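PDB 4HWX: neutral proteinase inhibitor ScNPI from Streptomyces caespitosus, which inhibits serine endopeptidases, probably of the subtilisin type, and, as a Janus-faced single-domain inhibitor, probably a second peptidase class at the same time. Local coordinates for residues C100-S103 against A104-S108. Residues are numbered along the deposited sequence; the frame is centred on the assembly and turned at random.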
loop_
_atom_site.group_PDB
_atom_site.type_symbol
_atom_site.label_atom_id
_atom_site.label_comp_id
_atom_site.label_asym_id
_atom_site.label_seq_id
_atom_site.Cartn_x
_atom_site.Cartn_y
_atom_site.Cartn_z
ATOM N N CYS A 100 17.701 -16.287 -3.955
ATOM C CA CYS A 100 17.443 -17.669 -4.363
ATOM C C CYS A 100 16.401 -18.301 -3.419
ATOM O O CYS A 100 15.477 -18.968 -3.880
ATOM C CB CYS A 100 18.735 -18.484 -4.390
ATOM S SG CYS A 100 18.512 -20.189 -4.977
ATOM N N VAL A 101 16.587 -18.130 -2.101
ATOM C CA VAL A 101 15.687 -18.672 -1.059
ATOM C C VAL A 101 14.274 -18.038 -1.209
ATOM O O VAL A 101 13.255 -18.732 -1.111
ATOM C CB VAL A 101 16.261 -18.484 0.377
ATOM C CG1 VAL A 101 15.272 -18.992 1.439
ATOM C CG2 VAL A 101 17.609 -19.202 0.526
ATOM N N MET A 102 14.233 -16.752 -1.516
ATOM C CA MET A 102 12.974 -16.053 -1.760
ATOM C C MET A 102 12.222 -16.690 -2.915
ATOM O O MET A 102 11.043 -17.045 -2.756
ATOM C CB MET A 102 13.228 -14.567 -2.054
ATOM C CG MET A 102 11.977 -13.868 -2.527
ATOM S SD MET A 102 12.212 -12.092 -2.737
ATOM C CE MET A 102 10.847 -11.769 -3.970
ATOM N N SER A 103 12.917 -16.869 -4.058
ATOM C CA SER A 103 12.330 -17.482 -5.258
ATOM C C SER A 103 11.815 -18.899 -4.958
ATOM O O SER A 103 10.670 -19.232 -5.342
ATOM C CB SER A 103 13.335 -17.499 -6.408
ATOM O OG SER A 103 12.800 -18.172 -7.536
ATOM N N ALA A 104 12.613 -19.704 -4.218
ATOM C CA ALA A 104 12.242 -21.087 -3.877
ATOM C C ALA A 104 10.939 -21.157 -3.058
ATOM O O ALA A 104 10.093 -22.021 -3.325
ATOM C CB ALA A 104 13.368 -21.772 -3.113
ATOM N N ASN A 105 10.770 -20.238 -2.095
ATOM C CA ASN A 105 9.601 -20.253 -1.206
ATOM C C ASN A 105 8.403 -19.495 -1.741
ATOM O O ASN A 105 7.303 -19.687 -1.221
ATOM C CB ASN A 105 9.980 -19.675 0.145
ATOM C CG ASN A 105 10.811 -20.635 0.936
ATOM O OD1 ASN A 105 10.279 -21.508 1.630
ATOM N ND2 ASN A 105 12.126 -20.553 0.771
ATOM N N LEU A 106 8.595 -18.621 -2.743
ATOM C CA LEU A 106 7.464 -17.858 -3.247
ATOM C C LEU A 106 6.915 -18.464 -4.508
ATOM O O LEU A 106 6.298 -17.742 -5.295
ATOM C CB LEU A 106 7.774 -16.364 -3.424
ATOM C CG LEU A 106 7.585 -15.541 -2.153
ATOM C CD1 LEU A 106 8.050 -14.109 -2.371
ATOM C CD2 LEU A 106 6.113 -15.572 -1.654
ATOM N N ASN A 107 7.109 -19.812 -4.674
ATOM C CA ASN A 107 6.558 -20.671 -5.739
ATOM C C ASN A 107 6.957 -20.074 -7.078
ATOM O O ASN A 107 8.143 -19.898 -7.371
ATOM C CB ASN A 107 5.004 -20.686 -5.547
ATOM C CG ASN A 107 4.211 -21.830 -6.106
ATOM O OD1 ASN A 107 3.312 -21.630 -6.931
ATOM N ND2 ASN A 107 4.392 -23.013 -5.539
ATOM N N SER A 108 5.946 -19.750 -7.860
ATOM C CA SER A 108 5.908 -18.961 -9.079
ATOM C C SER A 108 4.610 -18.158 -8.913
ATOM O O SER A 108 3.933 -17.796 -9.884
ATOM C CB SER A 108 5.961 -19.846 -10.322
ATOM O OG SER A 108 7.307 -20.062 -10.711
#
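Asn105 bends its side-chain amide back along helix 99-105 to the carbonyl of Val101, one turn earlier. ND2 lies 2.9 Å from Val101 O in a nearly straight bond (169° at the hydrogen), with the oxygen almost in the plane of the amide group. The backbone N of Asn105 reaches the same Val101 O at 3.1 Å, from the opposite face of the carbonyl plane, and two N-H groups of one residue thus grip a single oxygen. With CG beside the backbone N (chi1 -74°), the amide is brought alongside Val101, whose CG1 packs 3.6 Å from ND2. Asparagine suits the place because its short side chain can carry an N-H back to the preceding turn; an alanine here would probably cost Val101 O its side-chain donor and uncover the flank of Val101 CG1.

The close packing lies on the face turned to the sheet. The extended Met102 side chain crosses Leu106 at a slant, its CG 3.9 Å from Leu106 CD1, and both flexible apolar chains settle against Phe96 and Val79. Their backbones are joined as well, Leu106 N donating to Met102 O at 2.9 Å. On the solvent side the small polar Ser103 and the poorly ordered Asn107, polar residues that tolerate water, are exposed, and the bond Ser103 O receives from Leu106 N is weak, at 3.4 Å. Small Ala104 continues the regular turn, its N bonded to Cys100 O at 3.0 Å, and its methyl meets Pro64.

Cys100 ties the start of the helix to Cys70 by a disulfide, while Leu106 leaves helical geometry at its end. Together these residues form nearly all of the short amphipathic helix 99-105 and its exit, laid on the antiparallel sheet of the Streptomyces subtilisin inhibitor fold.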